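Local coordinates for biogenic amine-binding protein (Rhodnius prolixus, PDB 4GET) that probably binds biogenic amines in the barrel of a lipocalin-like fold related to the nitrophorins, at residues Ser23-His28 with Cys43-His48; Ala91-Val96 with Arg106-Ser111. All coordinates share one frame; numbering follows the deposited sequence.

Interaction 1: Ser23-His28 with Cys43-His48; sequences SWYITH and CTKFLH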
ATOM      1  N   SER A  23       4.226  -0.715 -10.592  1.00 20.48           N
ATOM      2  CA  SER A  23       3.241  -1.293  -9.678  1.00 22.08           C
ATOM      3  C   SER A  23       3.910  -2.097  -8.573  1.00 25.79           C
ATOM      4  O   SER A  23       5.094  -2.418  -8.661  1.00 20.26           O
ATOM      5  CB  SER A  23       2.285  -2.206 -10.441  1.00 22.79           C
ATOM      6  OG  SER A  23       2.966  -3.364 -10.883  1.00 25.71           O
ATOM      7  N   TRP A  24       3.137  -2.423  -7.541  1.00 24.16           N
ATOM      8  CA  TRP A  24       3.607  -3.226  -6.415  1.00 27.57           C
ATOM      9  C   TRP A  24       2.592  -4.323  -6.104  1.00 21.27           C
ATOM     10  O   TRP A  24       1.414  -4.192  -6.419  1.00 19.91           O
ATOM     11  CB  TRP A  24       3.773  -2.366  -5.160  1.00 27.14           C
ATOM     12  CG  TRP A  24       4.836  -1.292  -5.211  1.00 25.93           C
ATOM     13  CD1 TRP A  24       4.669   0.003  -5.595  1.00 27.00           C
ATOM     14  CD2 TRP A  24       6.212  -1.417  -4.816  1.00 27.28           C
ATOM     15  NE1 TRP A  24       5.854   0.690  -5.486  1.00 25.04           N
ATOM     16  CE2 TRP A  24       6.816  -0.157  -5.006  1.00 27.40           C
ATOM     17  CE3 TRP A  24       6.994  -2.473  -4.329  1.00 17.22           C
ATOM     18  CZ2 TRP A  24       8.162   0.074  -4.732  1.00 26.28           C
ATOM     19  CZ3 TRP A  24       8.329  -2.239  -4.060  1.00 18.71           C
ATOM     20  CH2 TRP A  24       8.900  -0.981  -4.260  1.00 22.16           C
ATOM     21  N   TYR A  25       3.046  -5.401  -5.476  1.00 19.66           N
ATOM     22  CA  TYR A  25       2.140  -6.430  -4.979  1.00 19.82           C
ATOM     23  C   TYR A  25       2.312  -6.502  -3.473  1.00 22.45           C
ATOM     24  O   TYR A  25       3.432  -6.404  -2.972  1.00 24.60           O
ATOM     25  CB  TYR A  25       2.457  -7.800  -5.587  1.00 27.00           C
ATOM     26  CG  TYR A  25       2.285  -7.886  -7.093  1.00 22.98           C
ATOM     27  CD1 TYR A  25       3.313  -7.522  -7.951  1.00 26.89           C
ATOM     28  CD2 TYR A  25       1.101  -8.344  -7.651  1.00 20.56           C
ATOM     29  CE1 TYR A  25       3.165  -7.603  -9.326  1.00 27.16           C
ATOM     30  CE2 TYR A  25       0.939  -8.423  -9.024  1.00 27.39           C
ATOM     31  CZ  TYR A  25       1.977  -8.052  -9.855  1.00 28.14           C
ATOM     32  OH  TYR A  25       1.825  -8.135 -11.219  1.00 29.24           O
ATOM     33  N   ILE A  26       1.212  -6.670  -2.748  1.00 18.77           N
ATOM     34  CA  ILE A  26       1.293  -6.842  -1.303  1.00 21.70           C
ATOM     35  C   ILE A  26       1.354  -8.337  -0.976  1.00 27.33           C
ATOM     36  O   ILE A  26       0.392  -9.082  -1.180  1.00 25.27           O
ATOM     37  CB  ILE A  26       0.150  -6.130  -0.566  1.00 19.95           C
ATOM     38  CG1 ILE A  26       0.200  -4.622  -0.854  1.00 20.98           C
ATOM     39  CG2 ILE A  26       0.235  -6.398   0.942  1.00 19.17           C
ATOM     40  CD1 ILE A  26      -0.899  -3.803  -0.155  1.00 11.70           C
ATOM     41  N   THR A  27       2.513  -8.764  -0.493  1.00 23.66           N
ATOM     42  CA  THR A  27       2.811 -10.186  -0.362  1.00 25.10           C
ATOM     43  C   THR A  27       2.498 -10.702   1.034  1.00 25.89           C
ATOM     44  O   THR A  27       2.007 -11.813   1.188  1.00 29.71           O
ATOM     45  CB  THR A  27       4.292 -10.471  -0.680  1.00 21.57           C
ATOM     46  OG1 THR A  27       5.125  -9.670   0.170  1.00 20.71           O
ATOM     47  CG2 THR A  27       4.601 -10.140  -2.140  1.00 20.30           C
ATOM     48  N   HIS A  28       2.795  -9.893   2.048  1.00 25.97           N
ATOM     49  CA  HIS A  28       2.543 -10.265   3.439  1.00 21.92           C
ATOM     50  C   HIS A  28       2.102  -9.032   4.198  1.00 27.22           C
ATOM     51  O   HIS A  28       2.556  -7.927   3.908  1.00 23.20           O
ATOM     52  CB  HIS A  28       3.812 -10.768   4.124  1.00 17.45           C
ATOM     53  CG  HIS A  28       4.524 -11.866   3.393  1.00 29.27           C
ATOM     54  ND1 HIS A  28       5.243 -11.651   2.239  1.00 30.79           N
ATOM     55  CD2 HIS A  28       4.668 -13.180   3.689  1.00 30.91           C
ATOM     56  CE1 HIS A  28       5.784 -12.791   1.839  1.00 24.38           C
ATOM     57  NE2 HIS A  28       5.446 -13.734   2.697  1.00 29.02           N
ATOM     58  N   CYS A  43      -5.717 -10.273  -2.214  1.00 18.18           N
ATOM     59  CA  CYS A  43      -4.604 -10.131  -3.135  1.00 17.66           C
ATOM     60  C   CYS A  43      -4.636  -8.692  -3.630  1.00 21.41           C
ATOM     61  O   CYS A  43      -5.567  -8.289  -4.333  1.00 19.40           O
ATOM     62  CB  CYS A  43      -4.752 -11.097  -4.312  1.00 19.46           C
ATOM     63  SG  CYS A  43      -4.960 -12.826  -3.823  1.00 31.86           S
ATOM     64  N   THR A  44      -3.641  -7.911  -3.233  1.00 16.43           N
ATOM     65  CA  THR A  44      -3.621  -6.499  -3.578  1.00 18.30           C
ATOM     66  C   THR A  44      -2.476  -6.166  -4.509  1.00 18.61           C
ATOM     67  O   THR A  44      -1.330  -6.525  -4.267  1.00 21.74           O
ATOM     68  CB  THR A  44      -3.495  -5.595  -2.348  1.00 14.86           C
ATOM     69  OG1 THR A  44      -4.713  -5.635  -1.594  1.00 16.31           O
ATOM     70  CG2 THR A  44      -3.226  -4.169  -2.781  1.00 13.04           C
ATOM     71  N   LYS A  45      -2.815  -5.483  -5.589  1.00 18.63           N
ATOM     72  CA  LYS A  45      -1.837  -4.914  -6.481  1.00 18.61           C
ATOM     73  C   LYS A  45      -2.210  -3.455  -6.644  1.00 14.64           C
ATOM     74  O   LYS A  45      -3.396  -3.115  -6.720  1.00 11.39           O
ATOM     75  CB  LYS A  45      -1.865  -5.624  -7.841  1.00 21.97           C
ATOM     76  CG  LYS A  45      -0.912  -5.029  -8.875  1.00 11.53           C
ATOM     77  CD  LYS A  45      -0.909  -5.869 -10.158  1.00 11.93           C
ATOM     78  CE  LYS A  45       0.104  -5.365 -11.171  1.00 25.28           C
ATOM     79  NZ  LYS A  45      -0.014  -6.067 -12.489  1.00 26.45           N
ATOM     80  N   PHE A  46      -1.207  -2.588  -6.677  1.00 16.95           N
ATOM     81  CA  PHE A  46      -1.470  -1.195  -6.982  1.00 15.11           C
ATOM     82  C   PHE A  46      -0.498  -0.621  -7.992  1.00 22.33           C
ATOM     83  O   PHE A  46       0.629  -1.101  -8.146  1.00 20.17           O
ATOM     84  CB  PHE A  46      -1.571  -0.325  -5.721  1.00 18.21           C
ATOM     85  CG  PHE A  46      -0.378  -0.408  -4.805  1.00 21.97           C
ATOM     86  CD1 PHE A  46       0.477   0.675  -4.663  1.00 18.49           C
ATOM     87  CD2 PHE A  46      -0.133  -1.550  -4.060  1.00 14.99           C
ATOM     88  CE1 PHE A  46       1.562   0.615  -3.808  1.00 21.87           C
ATOM     89  CE2 PHE A  46       0.958  -1.613  -3.194  1.00 13.05           C
ATOM     90  CZ  PHE A  46       1.801  -0.534  -3.073  1.00 14.24           C
ATOM     91  N   LEU A  47      -0.989   0.387  -8.702  1.00 18.83           N
ATOM     92  CA  LEU A  47      -0.233   1.127  -9.691  1.00 21.30           C
ATOM     93  C   LEU A  47      -0.109   2.529  -9.151  1.00 13.12           C
ATOM     94  O   LEU A  47      -1.065   3.062  -8.612  1.00 17.17           O
ATOM     95  CB  LEU A  47      -1.036   1.227 -10.984  1.00 18.19           C
ATOM     96  CG  LEU A  47      -1.045   0.137 -12.038  1.00 25.80           C
ATOM     97  CD1 LEU A  47      -1.870   0.635 -13.234  1.00 24.83           C
ATOM     98  CD2 LEU A  47       0.369  -0.141 -12.449  1.00 31.27           C
ATOM     99  N   HIS A  48       1.043   3.154  -9.304  1.00 17.79           N
ATOM    100  CA  HIS A  48       1.061   4.575  -9.035  1.00 29.53           C
ATOM    101  C   HIS A  48       1.899   5.408  -9.980  1.00 27.48           C
ATOM    102  O   HIS A  48       2.506   4.899 -10.923  1.00 29.00           O
ATOM    103  CB  HIS A  48       1.321   4.906  -7.554  1.00 40.75           C
ATOM    104  CG  HIS A  48       2.430   4.128  -6.923  1.00 34.07           C
ATOM    105  ND1 HIS A  48       2.444   3.820  -5.578  1.00 26.26           N
ATOM    106  CD2 HIS A  48       3.572   3.619  -7.439  1.00 31.48           C
ATOM    107  CE1 HIS A  48       3.545   3.149  -5.296  1.00 17.99           C
ATOM    108  NE2 HIS A  48       4.247   3.017  -6.408  1.00 21.85           N
TER
HETATM  109  O   HOH W   1      -2.316  -8.639  -0.521  1.00 16.59           O
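Phe-46 lays one face of its ring under the first side-chain carbon of Trp-24, whose CB stands 3.8 Å from the centroid of the Phe-46 ring in a CH-pi contact. Phe-46 reaches this place because its CG sits between the backbone N and the carbonyl carbon (chi1 55°), which tips the ring across to the neighbouring strand. The pyrrole part of the indole slides past the phenyl, so the two planes run nearly parallel but barely overlap. At the indole edge, NE1 of Trp-24 gives a weak, bent hydrogen bond to NE2 of His-48 (3.0 Å); ND1 of the same imidazole is bound to Glu-58, which helps fix its rotation. CG1 of Ile-26 meets the edge of the Phe-46 ring, and CD1 of Ile-26 rests 3.5 Å from CG2 of Thr-44.

On the opposite side of the sheet, Lys-45 runs fully extended, its CG anti to the backbone N (chi1 177°), alongside Tyr-25. CG of Lys-45 lies over one face of the Tyr-25 ring, and the chain runs on beside it until NZ of Lys-45 donates to OH of Tyr-25 at 3.0 Å, with Asp-181 as its salt-bridge partner. Backbone bonds of the hydrogen-bonded pair Trp-24 and Phe-46 hold the two strands in register, as expected for neighbouring antiparallel strands in the beta-barrel of a lipocalin-like calycin.

Interaction 2: Ala91-Val96 with Arg106-Ser111; sequences AKNVIV and RTLQVS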
ATOM      1  N   ALA A  91      -1.915  10.969   2.984  1.00 17.27           N
ATOM      2  CA  ALA A  91      -2.671  10.882   1.758  1.00 11.92           C
ATOM      3  C   ALA A  91      -4.155  10.914   2.053  1.00 19.69           C
ATOM      4  O   ALA A  91      -4.595  10.547   3.153  1.00 23.95           O
ATOM      5  CB  ALA A  91      -2.308   9.619   1.010  1.00 19.92           C
ATOM      6  N   LYS A  92      -4.921  11.390   1.078  1.00 19.57           N
ATOM      7  CA  LYS A  92      -6.363  11.226   1.099  1.00 20.73           C
ATOM      8  C   LYS A  92      -6.670   9.947   0.333  1.00 19.05           C
ATOM      9  O   LYS A  92      -6.431   9.865  -0.867  1.00 21.60           O
ATOM     10  CB  LYS A  92      -7.063  12.419   0.444  1.00 22.71           C
ATOM     11  CG  LYS A  92      -8.527  12.162   0.083  1.00 22.38           C
ATOM     12  CD  LYS A  92      -9.352  11.729   1.284  1.00 27.14           C
ATOM     13  CE  LYS A  92     -10.343  12.803   1.703  1.00 42.50           C
ATOM     14  NZ  LYS A  92      -9.674  14.007   2.265  1.00 44.61           N
ATOM     15  N   ASN A  93      -7.158   8.932   1.037  1.00 23.69           N
ATOM     16  CA  ASN A  93      -7.471   7.673   0.389  1.00 15.25           C
ATOM     17  C   ASN A  93      -8.977   7.506   0.205  1.00 18.60           C
ATOM     18  O   ASN A  93      -9.758   7.610   1.155  1.00 20.64           O
ATOM     19  CB  ASN A  93      -6.872   6.495   1.156  1.00 21.46           C
ATOM     20  CG  ASN A  93      -7.206   5.160   0.514  1.00 26.57           C
ATOM     21  OD1 ASN A  93      -8.159   4.495   0.911  1.00 25.83           O
ATOM     22  ND2 ASN A  93      -6.431   4.771  -0.494  1.00 13.99           N
ATOM     23  N   VAL A  94      -9.373   7.267  -1.037  1.00 18.65           N
ATOM     24  CA  VAL A  94     -10.773   7.165  -1.399  1.00 19.71           C
ATOM     25  C   VAL A  94     -11.135   5.754  -1.853  1.00 20.78           C
ATOM     26  O   VAL A  94     -10.536   5.218  -2.789  1.00 18.87           O
ATOM     27  CB  VAL A  94     -11.114   8.164  -2.522  1.00 20.71           C
ATOM     28  CG1 VAL A  94     -12.609   8.108  -2.862  1.00 18.54           C
ATOM     29  CG2 VAL A  94     -10.714   9.557  -2.115  1.00 13.25           C
ATOM     30  N   ILE A  95     -12.108   5.147  -1.181  1.00 18.23           N
ATOM     31  CA  ILE A  95     -12.651   3.871  -1.636  1.00 17.36           C
ATOM     32  C   ILE A  95     -13.680   4.123  -2.738  1.00 24.34           C
ATOM     33  O   ILE A  95     -14.595   4.931  -2.579  1.00 19.97           O
ATOM     34  CB  ILE A  95     -13.249   3.063  -0.486  1.00 19.61           C
ATOM     35  CG1 ILE A  95     -12.150   2.711   0.522  1.00 28.20           C
ATOM     36  CG2 ILE A  95     -13.892   1.788  -1.008  1.00 19.78           C
ATOM     37  CD1 ILE A  95     -12.659   2.003   1.765  1.00 31.75           C
ATOM     38  N   VAL A  96     -13.502   3.440  -3.864  1.00 22.66           N
ATOM     39  CA  VAL A  96     -14.260   3.725  -5.071  1.00 17.25           C
ATOM     40  C   VAL A  96     -14.789   2.446  -5.690  1.00 23.54           C
ATOM     41  O   VAL A  96     -14.302   1.354  -5.396  1.00 20.24           O
ATOM     42  CB  VAL A  96     -13.373   4.405  -6.130  1.00 21.36           C
ATOM     43  CG1 VAL A  96     -12.845   5.735  -5.617  1.00 15.11           C
ATOM     44  CG2 VAL A  96     -12.218   3.472  -6.539  1.00 21.39           C
ATOM     45  N   ARG A 106     -10.984   8.658   3.640  1.00 26.45           N
ATOM     46  CA  ARG A 106     -10.281   8.764   4.901  1.00 22.87           C
ATOM     47  C   ARG A 106      -8.903   9.349   4.646  1.00 25.60           C
ATOM     48  O   ARG A 106      -8.466   9.497   3.500  1.00 23.26           O
ATOM     49  CB  ARG A 106     -10.151   7.388   5.565  1.00 19.70           C
ATOM     50  CG  ARG A 106      -9.137   6.481   4.879  1.00 26.62           C
ATOM     51  CD  ARG A 106      -9.484   4.992   4.967  1.00 27.04           C
ATOM     52  NE  ARG A 106      -9.112   4.307   3.722  1.00 42.34           N
ATOM     53  CZ  ARG A 106      -8.930   2.991   3.595  1.00 40.03           C
ATOM     54  NH1 ARG A 106      -9.079   2.196   4.649  1.00 43.46           N
ATOM     55  NH2 ARG A 106      -8.594   2.471   2.410  1.00 20.34           N
ATOM     56  N   THR A 107      -8.222   9.681   5.732  1.00 26.93           N
ATOM     57  CA  THR A 107      -6.865  10.162   5.661  1.00 25.23           C
ATOM     58  C   THR A 107      -5.937   9.052   6.147  1.00 29.94           C
ATOM     59  O   THR A 107      -6.200   8.432   7.176  1.00 23.68           O
ATOM     60  CB  THR A 107      -6.707  11.397   6.541  1.00 28.82           C
ATOM     61  OG1 THR A 107      -7.682  12.373   6.156  1.00 34.20           O
ATOM     62  CG2 THR A 107      -5.324  11.992   6.392  1.00 27.40           C
ATOM     63  N   LEU A 108      -4.870   8.784   5.397  1.00 26.27           N
ATOM     64  CA  LEU A 108      -3.874   7.803   5.828  1.00 24.31           C
ATOM     65  C   LEU A 108      -2.500   8.427   6.011  1.00 20.71           C
ATOM     66  O   LEU A 108      -2.054   9.232   5.190  1.00 20.45           O
ATOM     67  CB  LEU A 108      -3.764   6.648   4.834  1.00 19.29           C
ATOM     68  CG  LEU A 108      -5.051   5.867   4.567  1.00 23.76           C
ATOM     69  CD1 LEU A 108      -4.826   4.824   3.495  1.00 18.82           C
ATOM     70  CD2 LEU A 108      -5.545   5.230   5.835  1.00 17.63           C
ATOM     71  N   GLN A 109      -1.840   8.055   7.102  1.00 17.32           N
ATOM     72  CA  GLN A 109      -0.430   8.364   7.303  1.00 14.51           C
ATOM     73  C   GLN A 109       0.358   7.170   6.810  1.00 18.43           C
ATOM     74  O   GLN A 109       0.147   6.039   7.267  1.00 19.91           O
ATOM     75  CB  GLN A 109      -0.144   8.606   8.785  1.00 21.42           C
ATOM     76  CG  GLN A 109      -1.101   9.603   9.414  1.00 29.20           C
ATOM     77  CD  GLN A 109      -0.854   9.824  10.896  1.00 45.50           C
ATOM     78  OE1 GLN A 109      -0.016   9.158  11.513  1.00 57.39           O
ATOM     79  NE2 GLN A 109      -1.585  10.771  11.475  1.00 38.59           N
ATOM     80  N   VAL A 110       1.245   7.412   5.857  1.00 18.14           N
ATOM     81  CA  VAL A 110       2.006   6.336   5.234  1.00 11.28           C
ATOM     82  C   VAL A 110       3.461   6.437   5.657  1.00 22.46           C
ATOM     83  O   VAL A 110       4.098   7.476   5.488  1.00 22.22           O
ATOM     84  CB  VAL A 110       1.901   6.398   3.699  1.00 18.15           C
ATOM     85  CG1 VAL A 110       2.571   5.196   3.076  1.00 11.39           C
ATOM     86  CG2 VAL A 110       0.430   6.471   3.267  1.00 14.46           C
ATOM     87  N   SER A 111       3.987   5.363   6.232  1.00 19.46           N
ATOM     88  CA  SER A 111       5.376   5.360   6.649  1.00 18.82           C
ATOM     89  C   SER A 111       6.150   4.226   5.993  1.00 19.11           C
ATOM     90  O   SER A 111       5.937   3.055   6.303  1.00 22.89           O
ATOM     91  CB  SER A 111       5.478   5.263   8.173  1.00 14.32           C
ATOM     92  OG  SER A 111       4.720   6.285   8.792  1.00 18.47           O
TER
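Arg-106 grips the side-chain oxygen of Asn-93 between two antiparallel strands of a beta hairpin in the calycin barrel, and the grip is made side-on by two nitrogens that converge on one acceptor. NH2 of Arg-106 lies 2.6 Å from OD1 of Asn-93, while NE of Arg-106 reaches the same OD1 at 3.0 Å along a more bent path. Both donors come from one face of the amide: NH2 stands well above the carbonyl plane and NE is tilted from it. The oxygen nevertheless lies in the plane of the guanidinium, at its edge, with the amide and guanidinium planes turned 48° apart.

The arginine chain, with its CG between the backbone N and the carbonyl carbon (chi1 73°) and bent further along, runs beside Asn-93, the two side chains pointing the same way. Apolar groups flank the guanidinium on opposite faces, CD1 of Ile-95 on one and CD1 of Leu-108 on the other, each offset toward the rim. CD1 of Leu-108 also packs against CB of Asn-93 (3.5 Å).

The amide is also held through its nitrogen, since ND2 of Asn-93 donates to both Asp-73 and Ser-75 of strand 69-78. With its nitrogen engaged there, the amide keeps its oxygen turned to the arginine. In the backbone, Asn-93 and Arg-106 form a hydrogen-bonded pair, and so do Ala-91 and Leu-108 two residues along. Between them, on the other face of the sheet, Lys-92 is paired with Thr-107; its bent side chain brings CD of Lys-92 to 3.3 Å from the backbone O of Arg-106.

Interactions 1 and 2 lie in series along the chain, 23-28 with 43-48 closing before 91-96 with 106-111 opens, and both belong to the same curled antiparallel sheet. Each joins successive strands, yet strands 55-64 and 69-78 intervene between the two pairs. Their centres are about 16 Å apart and their nearest atoms about 8 Å, so they do not touch. Bound Tris, probably from the crystallisation liquor, lies near the side chains of Ile-26 and of Arg-106. The pair thus illustrates how separate hairpins in a calycin barrel may contribute to the same pocket, consistent with a site for small amines.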